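Local coordinates for protein superoxide dismutase [Fe] (PDB 1MA1) that destroys superoxide radicals with one iron ion per subunit, converting superoxide and protons into hydrogen peroxide and dioxygen, at residues A[164-169]-A[182-187]; A[27-32]-A[174-179]; A[19-24]-A[86-91]. All coordinates share one frame; numbering follows the deposited sequence.

Interaction 1: A[164-169]-A[182-187]. With FE (Fe (III) ion), chain G.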
loop_
_atom_site.group_PDB
_atom_site.type_symbol
_atom_site.label_atom_id
_atom_site.label_comp_id
_atom_site.label_asym_id
_atom_site.label_seq_id
_atom_site.Cartn_x
_atom_site.Cartn_y
_atom_site.Cartn_z
ATOM N N LEU A 164 16.045 -3.706 -16.155
ATOM C CA LEU A 164 16.483 -2.317 -16.105
ATOM C C LEU A 164 15.795 -1.659 -14.918
ATOM O O LEU A 164 14.612 -1.910 -14.664
ATOM C CB LEU A 164 16.050 -1.586 -17.375
ATOM C CG LEU A 164 16.894 -0.426 -17.901
ATOM C CD1 LEU A 164 15.946 0.549 -18.585
ATOM C CD2 LEU A 164 17.653 0.264 -16.798
ATOM N N VAL A 165 16.513 -0.797 -14.211
ATOM C CA VAL A 165 15.995 -0.221 -12.986
ATOM C C VAL A 165 16.393 1.251 -12.881
ATOM O O VAL A 165 17.531 1.622 -13.172
ATOM C CB VAL A 165 16.532 -1.034 -11.765
ATOM C CG1 VAL A 165 16.905 -0.123 -10.634
ATOM C CG2 VAL A 165 15.479 -2.025 -11.295
ATOM N N LEU A 166 15.459 2.093 -12.470
ATOM C CA LEU A 166 15.751 3.506 -12.264
ATOM C C LEU A 166 15.220 4.015 -10.910
ATOM O O LEU A 166 14.007 4.103 -10.711
ATOM C CB LEU A 166 15.130 4.317 -13.412
ATOM C CG LEU A 166 15.150 5.827 -13.251
ATOM C CD1 LEU A 166 16.575 6.289 -12.982
ATOM C CD2 LEU A 166 14.558 6.469 -14.493
ATOM N N ASP A 167 16.124 4.339 -9.982
ATOM C CA ASP A 167 15.712 4.792 -8.656
ATOM C C ASP A 167 15.111 6.185 -8.800
ATOM O O ASP A 167 15.660 7.043 -9.490
ATOM C CB ASP A 167 16.907 4.799 -7.677
ATOM C CG ASP A 167 16.487 5.054 -6.222
ATOM O OD1 ASP A 167 15.284 5.285 -6.011
ATOM O OD2 ASP A 167 17.343 5.040 -5.284
ATOM N N VAL A 168 13.986 6.414 -8.142
ATOM C CA VAL A 168 13.370 7.715 -8.212
ATOM C C VAL A 168 12.863 8.153 -6.829
ATOM O O VAL A 168 12.135 9.151 -6.696
ATOM C CB VAL A 168 12.241 7.671 -9.284
ATOM C CG1 VAL A 168 10.894 7.283 -8.661
ATOM C CG2 VAL A 168 12.199 8.979 -10.034
ATOM N N TRP A 169 13.257 7.404 -5.796
ATOM C CA TRP A 169 13.372 7.961 -4.444
ATOM C C TRP A 169 14.025 9.347 -4.496
ATOM O O TRP A 169 14.952 9.579 -5.269
ATOM C CB TRP A 169 14.227 7.063 -3.535
ATOM C CG TRP A 169 13.551 5.813 -3.057
ATOM C CD1 TRP A 169 13.112 4.768 -3.817
ATOM C CD2 TRP A 169 13.249 5.472 -1.697
ATOM N NE1 TRP A 169 12.556 3.807 -3.026
ATOM C CE2 TRP A 169 12.626 4.207 -1.716
ATOM C CE3 TRP A 169 13.448 6.113 -0.464
ATOM C CZ2 TRP A 169 12.195 3.566 -0.542
ATOM C CZ3 TRP A 169 13.020 5.474 0.701
ATOM C CH2 TRP A 169 12.401 4.216 0.649
ATOM N N PRO A 182 12.251 15.328 -13.271
ATOM C CA PRO A 182 12.351 15.107 -14.717
ATOM C C PRO A 182 13.749 15.334 -15.309
ATOM O O PRO A 182 14.136 14.664 -16.267
ATOM C CB PRO A 182 11.316 16.074 -15.267
ATOM C CG PRO A 182 10.250 16.026 -14.207
ATOM C CD PRO A 182 11.093 16.175 -12.953
ATOM N N ASP A 183 14.503 16.283 -14.758
ATOM C CA ASP A 183 15.850 16.526 -15.261
ATOM C C ASP A 183 16.745 15.362 -14.915
ATOM O O ASP A 183 17.588 14.957 -15.722
ATOM C CB ASP A 183 16.482 17.786 -14.669
ATOM C CG ASP A 183 15.885 19.071 -15.220
ATOM O OD1 ASP A 183 15.180 19.012 -16.260
ATOM O OD2 ASP A 183 16.139 20.144 -14.603
ATOM N N TYR A 184 16.584 14.829 -13.707
ATOM C CA TYR A 184 17.290 13.616 -13.296
ATOM C C TYR A 184 16.951 12.399 -14.173
ATOM O O TYR A 184 17.848 11.706 -14.660
ATOM C CB TYR A 184 16.965 13.310 -11.842
ATOM C CG TYR A 184 17.361 11.925 -11.409
ATOM C CD1 TYR A 184 16.428 10.899 -11.349
ATOM C CD2 TYR A 184 18.669 11.645 -11.023
ATOM C CE1 TYR A 184 16.788 9.623 -10.903
ATOM C CE2 TYR A 184 19.043 10.381 -10.580
ATOM C CZ TYR A 184 18.104 9.380 -10.518
ATOM O OH TYR A 184 18.506 8.156 -10.034
ATOM N N VAL A 185 15.663 12.130 -14.375
ATOM C CA VAL A 185 15.261 11.075 -15.296
ATOM C C VAL A 185 15.842 11.266 -16.695
ATOM O O VAL A 185 16.297 10.313 -17.311
ATOM C CB VAL A 185 13.722 10.972 -15.391
ATOM C CG1 VAL A 185 13.308 10.009 -16.508
ATOM C CG2 VAL A 185 13.170 10.535 -14.056
ATOM N N GLU A 186 15.839 12.494 -17.196
ATOM C CA GLU A 186 16.427 12.779 -18.498
ATOM C C GLU A 186 17.943 12.537 -18.521
ATOM O O GLU A 186 18.473 11.977 -19.478
ATOM C CB GLU A 186 16.110 14.221 -18.895
ATOM C CG GLU A 186 16.632 14.625 -20.240
ATOM C CD GLU A 186 16.232 13.634 -21.310
ATOM O OE1 GLU A 186 15.051 13.201 -21.307
ATOM O OE2 GLU A 186 17.102 13.294 -22.160
ATOM N N ALA A 187 18.641 12.948 -17.469
ATOM C CA ALA A 187 20.082 12.713 -17.387
ATOM C C ALA A 187 20.401 11.220 -17.395
ATOM O O ALA A 187 21.440 10.797 -17.903
ATOM C CB ALA A 187 20.655 13.363 -16.133
HETATM FE FE FE G . 17.884 4.790 -3.455
HETATM O O HOH W 1 16.237 4.017 -2.857
#
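Tyr184 reaches from helix 182-187 to the end of strand 164-167, where its OH donates a hydrogen bond to the backbone O of Asp167 (3.1 Å). The hydroxyl sits 27° out of the carbonyl plane, with a C=O...OH angle of 139°, while the carbonyl oxygen lies at the edge of the ring. Here packing is closest: Leu166 and Tyr184 run past one another in opposite directions, and Leu166 CD1 lies 3.9 Å from Tyr184 CE1. Tyr184 has CG anti to the backbone N (chi1 166°), which carries its ring toward the strand. The valine side is looser, Val168 CG2 standing 4.4 Å from Val185 CG2, while Asp183 and Glu186, turned from the strand, form the exposed side of the helix. The bonded carbonyl belongs to an iron ligand: Asp167 OD2 binds the iron at 1.9 Å, alongside a water and His33, His81 and His171. Asp167 OD1 accepts from Trp169 N (2.9 Å) in an Asx turn, so both carboxylate oxygens have partners. Around the contact, strand 131-138 pairs with strand 164-167, Phe120 and Ala124 of helix 113-125 touch Leu166, and Phe84 of helix 64-86 packs on Tyr184 and Asp167.

Interaction 2: A[27-32]-A[174-179]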
loop_
_atom_site.group_PDB
_atom_site.type_symbol
_atom_site.label_atom_id
_atom_site.label_comp_id
_atom_site.label_asym_id
_atom_site.label_seq_id
_atom_site.Cartn_x
_atom_site.Cartn_y
_atom_site.Cartn_z
ATOM N N ARG A 27 29.396 13.196 -7.915
ATOM C CA ARG A 27 30.151 12.366 -7.000
ATOM C C ARG A 27 29.507 12.395 -5.623
ATOM O O ARG A 27 29.385 11.365 -4.947
ATOM C CB ARG A 27 31.570 12.885 -6.907
ATOM C CG ARG A 27 32.528 11.983 -6.145
ATOM C CD ARG A 27 33.493 12.805 -5.332
ATOM N NE ARG A 27 32.693 13.656 -4.468
ATOM C CZ ARG A 27 33.144 14.670 -3.740
ATOM N NH1 ARG A 27 34.437 14.972 -3.737
ATOM N NH2 ARG A 27 32.281 15.450 -3.085
ATOM N N GLU A 28 29.094 13.583 -5.197
ATOM C CA GLU A 28 28.447 13.718 -3.895
ATOM C C GLU A 28 27.149 12.915 -3.877
ATOM O O GLU A 28 26.906 12.124 -2.957
ATOM C CB GLU A 28 28.130 15.177 -3.589
ATOM C CG GLU A 28 27.904 15.444 -2.094
ATOM C CD GLU A 28 27.159 16.748 -1.822
ATOM O OE1 GLU A 28 27.483 17.780 -2.474
ATOM O OE2 GLU A 28 26.256 16.735 -0.947
ATOM N N GLN A 29 26.321 13.124 -4.903
ATOM C CA GLN A 29 25.032 12.447 -5.017
ATOM C C GLN A 29 25.197 10.928 -4.926
ATOM O O GLN A 29 24.473 10.256 -4.193
ATOM C CB GLN A 29 24.355 12.813 -6.343
ATOM C CG GLN A 29 22.946 12.237 -6.476
ATOM C CD GLN A 29 21.998 12.785 -5.419
ATOM O OE1 GLN A 29 21.344 13.815 -5.618
ATOM N NE2 GLN A 29 21.941 12.110 -4.274
ATOM N N LEU A 30 26.160 10.404 -5.680
ATOM C CA LEU A 30 26.370 8.966 -5.786
ATOM C C LEU A 30 26.912 8.402 -4.472
ATOM O O LEU A 30 26.540 7.311 -4.041
ATOM C CB LEU A 30 27.358 8.681 -6.913
ATOM C CG LEU A 30 27.175 7.407 -7.735
ATOM C CD1 LEU A 30 28.433 7.173 -8.556
ATOM C CD2 LEU A 30 26.926 6.228 -6.820
ATOM N N THR A 31 27.802 9.149 -3.834
ATOM C CA THR A 31 28.504 8.641 -2.673
ATOM C C THR A 31 27.548 8.414 -1.515
ATOM O O THR A 31 27.587 7.382 -0.844
ATOM C CB THR A 31 29.575 9.616 -2.237
ATOM O OG1 THR A 31 30.495 9.790 -3.316
ATOM C CG2 THR A 31 30.295 9.105 -1.006
ATOM N N ILE A 32 26.678 9.381 -1.278
ATOM C CA ILE A 32 25.756 9.249 -0.176
ATOM C C ILE A 32 24.578 8.277 -0.448
ATOM O O ILE A 32 24.147 7.567 0.473
ATOM C CB ILE A 32 25.270 10.672 0.281
ATOM C CG1 ILE A 32 24.049 10.550 1.183
ATOM C CG2 ILE A 32 25.004 11.549 -0.913
ATOM C CD1 ILE A 32 23.545 11.880 1.718
ATOM N N TYR A 174 17.970 14.453 -5.109
ATOM C CA TYR A 174 17.620 15.739 -4.538
ATOM C C TYR A 174 18.829 16.661 -4.408
ATOM O O TYR A 174 18.695 17.885 -4.502
ATOM C CB TYR A 174 16.938 15.594 -3.177
ATOM C CG TYR A 174 15.856 16.635 -2.995
ATOM C CD1 TYR A 174 14.606 16.486 -3.620
ATOM C CD2 TYR A 174 16.085 17.783 -2.234
ATOM C CE1 TYR A 174 13.616 17.451 -3.495
ATOM C CE2 TYR A 174 15.096 18.760 -2.092
ATOM C CZ TYR A 174 13.866 18.584 -2.733
ATOM O OH TYR A 174 12.893 19.544 -2.640
ATOM N N ILE A 175 20.006 16.082 -4.209
ATOM C CA ILE A 175 21.225 16.875 -4.091
ATOM C C ILE A 175 21.548 17.560 -5.411
ATOM O O ILE A 175 21.840 18.750 -5.426
ATOM C CB ILE A 175 22.433 15.992 -3.644
ATOM C CG1 ILE A 175 22.238 15.533 -2.189
ATOM C CG2 ILE A 175 23.714 16.767 -3.753
ATOM C CD1 ILE A 175 23.325 14.619 -1.688
ATOM N N ASP A 176 21.487 16.813 -6.513
ATOM C CA ASP A 176 21.830 17.365 -7.818
ATOM C C ASP A 176 20.693 18.138 -8.494
ATOM O O ASP A 176 20.953 19.078 -9.245
ATOM C CB ASP A 176 22.326 16.256 -8.755
ATOM C CG ASP A 176 23.661 15.670 -8.311
ATOM O OD1 ASP A 176 24.328 16.321 -7.479
ATOM O OD2 ASP A 176 24.046 14.578 -8.800
ATOM N N TYR A 177 19.444 17.744 -8.249
ATOM C CA TYR A 177 18.337 18.291 -9.020
ATOM C C TYR A 177 17.208 18.835 -8.157
ATOM O O TYR A 177 16.192 19.308 -8.679
ATOM C CB TYR A 177 17.780 17.240 -9.972
ATOM C CG TYR A 177 18.792 16.727 -10.948
ATOM C CD1 TYR A 177 19.599 15.636 -10.631
ATOM C CD2 TYR A 177 18.963 17.345 -12.185
ATOM C CE1 TYR A 177 20.556 15.168 -11.526
ATOM C CE2 TYR A 177 19.914 16.891 -13.090
ATOM C CZ TYR A 177 20.711 15.801 -12.758
ATOM O OH TYR A 177 21.650 15.346 -13.659
ATOM N N ARG A 178 17.392 18.774 -6.839
ATOM C CA ARG A 178 16.355 19.208 -5.909
ATOM C C ARG A 178 15.019 18.586 -6.311
ATOM O O ARG A 178 14.918 17.371 -6.463
ATOM C CB ARG A 178 16.261 20.737 -5.904
ATOM C CG ARG A 178 17.472 21.432 -5.298
ATOM C CD ARG A 178 17.535 21.134 -3.823
ATOM N NE ARG A 178 18.873 20.769 -3.357
ATOM C CZ ARG A 178 19.852 21.636 -3.108
ATOM N NH1 ARG A 178 19.646 22.942 -3.285
ATOM N NH2 ARG A 178 21.032 21.193 -2.664
ATOM N N ASN A 179 13.998 19.409 -6.499
ATOM C CA ASN A 179 12.666 18.896 -6.763
ATOM C C ASN A 179 12.506 18.375 -8.195
ATOM O O ASN A 179 11.509 17.732 -8.507
ATOM C CB ASN A 179 11.633 19.990 -6.496
ATOM C CG ASN A 179 11.853 21.215 -7.377
ATOM O OD1 ASN A 179 12.838 21.959 -7.203
ATOM N ND2 ASN A 179 10.948 21.419 -8.342
#
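Ile175 and Gln29 carry most of the buried surface, with Asp176 a smaller third. Gln29 leaves helix 27-32 with CG anti to the backbone N, then bends at chi2, which brings its amide over the first turn of helix 174-177. There Gln29 OE1 takes two backbone N-H groups: Asp176 N at 3.1 Å, with a fairly straight N-H...O angle of 153°, and Ile175 N at 3.0 Å, a weak bond bent to 122°. An alanine at Gln29 would probably leave these two N-H groups without their acceptor and open a gap beside Ile175. Ile175 CB lies against the amide of Gln29, while Ile175 CD1 extends to Ile32 CG2 (3.6 Å) and to Glu28 OE2 (3.7 Å). Asp176 crosses Gln29 with carboxylate and amide planes 70° apart; its OD2 lies beside Gln29 CB and accepts from Ser26 N. The Glu28 carboxylate has its main partner across the subunit interface, a salt bridge to Arg178 of the second subunit, and Tyr174 OH is hydrogen-bonded to His37 NE2 of that subunit. The arrangement joins the first hairpin helix to the C-terminal domain beside the metal site of an iron/manganese superoxide dismutase, with the Gln29 side chain about 8 Å from the iron.

Interaction 3: A[19-24]-A[86-91]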
loop_
_atom_site.group_PDB
_atom_site.type_symbol
_atom_site.label_atom_id
_atom_site.label_comp_id
_atom_site.label_asym_id
_atom_site.label_seq_id
_atom_site.Cartn_x
_atom_site.Cartn_y
_atom_site.Cartn_z
ATOM N N ASP A 19 32.848 9.236 -9.112
ATOM C CA ASP A 19 32.694 10.369 -10.007
ATOM C C ASP A 19 32.546 9.863 -11.431
ATOM O O ASP A 19 32.610 10.637 -12.383
ATOM C CB ASP A 19 33.895 11.311 -9.889
ATOM C CG ASP A 19 35.190 10.715 -10.467
ATOM O OD1 ASP A 19 35.290 9.467 -10.629
ATOM O OD2 ASP A 19 36.124 11.517 -10.748
ATOM N N ALA A 20 32.334 8.556 -11.575
ATOM C CA ALA A 20 32.265 7.952 -12.901
ATOM C C ALA A 20 31.045 8.432 -13.712
ATOM O O ALA A 20 31.000 8.266 -14.932
ATOM C CB ALA A 20 32.270 6.406 -12.789
ATOM N N LEU A 21 30.064 9.023 -13.037
ATOM C CA LEU A 21 28.758 9.228 -13.641
ATOM C C LEU A 21 28.451 10.710 -13.812
ATOM O O LEU A 21 27.361 11.081 -14.255
ATOM C CB LEU A 21 27.675 8.583 -12.779
ATOM C CG LEU A 21 27.800 7.099 -12.462
ATOM C CD1 LEU A 21 26.525 6.654 -11.749
ATOM C CD2 LEU A 21 28.029 6.298 -13.745
ATOM N N GLU A 22 29.415 11.555 -13.456
ATOM C CA GLU A 22 29.302 12.994 -13.685
ATOM C C GLU A 22 29.292 13.276 -15.170
ATOM O O GLU A 22 29.897 12.537 -15.944
ATOM C CB GLU A 22 30.482 13.735 -13.060
ATOM C CG GLU A 22 30.683 13.437 -11.595
ATOM C CD GLU A 22 31.670 14.381 -10.924
ATOM O OE1 GLU A 22 32.773 14.597 -11.471
ATOM O OE2 GLU A 22 31.340 14.899 -9.839
ATOM N N PRO A 23 28.637 14.368 -15.590
ATOM C CA PRO A 23 27.996 15.388 -14.759
ATOM C C PRO A 23 26.552 15.028 -14.416
ATOM O O PRO A 23 25.821 15.834 -13.834
ATOM C CB PRO A 23 28.071 16.620 -15.639
ATOM C CG PRO A 23 27.778 16.034 -16.993
ATOM C CD PRO A 23 28.660 14.796 -17.001
ATOM N N HIS A 24 26.141 13.823 -14.795
ATOM C CA HIS A 24 24.727 13.455 -14.775
ATOM C C HIS A 24 24.279 13.089 -13.371
ATOM O O HIS A 24 23.257 13.564 -12.898
ATOM C CB HIS A 24 24.521 12.283 -15.702
ATOM C CG HIS A 24 25.133 12.483 -17.047
ATOM N ND1 HIS A 24 24.614 13.366 -17.969
ATOM C CD2 HIS A 24 26.201 11.901 -17.639
ATOM C CE1 HIS A 24 25.332 13.309 -19.072
ATOM N NE2 HIS A 24 26.302 12.425 -18.899
ATOM N N GLY A 86 24.299 -1.465 -11.358
ATOM C CA GLY A 86 24.809 -2.327 -12.400
ATOM C C GLY A 86 24.385 -1.916 -13.801
ATOM O O GLY A 86 25.110 -2.208 -14.765
ATOM N N ASN A 87 23.225 -1.264 -13.938
ATOM C CA ASN A 87 22.809 -0.821 -15.255
ATOM C C ASN A 87 23.015 0.675 -15.452
ATOM O O ASN A 87 22.291 1.328 -16.214
ATOM C CB ASN A 87 21.355 -1.270 -15.579
ATOM C CG ASN A 87 20.277 -0.710 -14.618
ATOM O OD1 ASN A 87 19.381 -1.458 -14.197
ATOM N ND2 ASN A 87 20.329 0.593 -14.311
ATOM N N MET A 88 24.037 1.206 -14.774
ATOM C CA MET A 88 24.645 2.482 -15.161
ATOM C C MET A 88 26.147 2.347 -15.396
ATOM O O MET A 88 26.774 1.393 -14.947
ATOM C CB MET A 88 24.404 3.554 -14.089
ATOM C CG MET A 88 22.940 3.864 -13.810
ATOM S SD MET A 88 22.698 5.265 -12.661
ATOM C CE MET A 88 23.002 4.491 -11.108
ATOM N N GLY A 89 26.715 3.314 -16.106
ATOM C CA GLY A 89 28.149 3.448 -16.175
ATOM C C GLY A 89 28.553 4.790 -16.768
ATOM O O GLY A 89 27.699 5.622 -17.073
ATOM N N PRO A 90 29.863 5.032 -16.943
ATOM C CA PRO A 90 30.405 6.254 -17.547
ATOM C C PRO A 90 29.684 6.631 -18.847
ATOM O O PRO A 90 29.427 5.779 -19.701
ATOM C CB PRO A 90 31.865 5.883 -17.800
ATOM C CG PRO A 90 32.167 4.944 -16.725
ATOM C CD PRO A 90 30.945 4.065 -16.692
ATOM N N ALA A 91 29.378 7.914 -19.002
ATOM C CA ALA A 91 28.571 8.370 -20.133
ATOM C C ALA A 91 29.224 8.061 -21.484
ATOM O O ALA A 91 28.544 7.800 -22.479
ATOM C CB ALA A 91 28.312 9.855 -20.013
HETATM O O HOH W 2 29.311 9.809 -16.931
#
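Leu21 and Pro90 bring two loops together, their CA atoms 5.2 Å apart, at the base of the alpha-hairpin domain: a type I beta turn from Asp19 to Glu22 precedes helix 27-57, and the loop 86-91 follows helix 64-86. From CB, the leucine side chain sets CG anti to its own carbonyl carbon (chi1 -56°), and the two methyls then part company. The Leu21 and Met88 side chains cross at about a right angle, Leu21 CD1 lying 4.2 Å from Met88 SD and equally far from Met88 CE. Leu21 CD2 instead rests on the backbone, 3.4 Å from Gly89 O. The methionine bends at chi3 (-79°), placing its sulfur and methyl alike against that one leucine branch. Beyond it, Tyr16, Ile191 and Phe188 also touch Met88. Next along the loops, Pro90 CA points its hydrogen at Ala20 O (CA to O 3.4 Å, 148° at the hydrogen), and His24 offers the edge of its ring to Ala91 CB. No direct hydrogen bond joins the loops. Water 2 supplies the polar link: it donates to the carbonyl oxygens of Ala20 and Glu22, lies at the His24 ring edge, and accepts from Ala91 N at 2.8 Å.

From the N terminus, interaction 3 closes first: 19-24 meets 86-91 once the chain has passed through helices 27-57 and 64-86, so it shuts the hairpin at its base. Interaction 2 opens within that loop, at 27-32, but closes only at 174-179, so the two cross. It also crosses interaction 1, which opens at 164-169 and closes at 182-187, a short local loop after interaction 3 is complete. The three contacts also touch directly: Tyr177 OH probably bonds to His24 O (2.5 Å), and Val165 N probably to Asn87 OD1 (2.9 Å). Tyr177 also packs on helix 181-188. Hairpin, sheet edge and C-terminal helices are thus tied together beside the iron site.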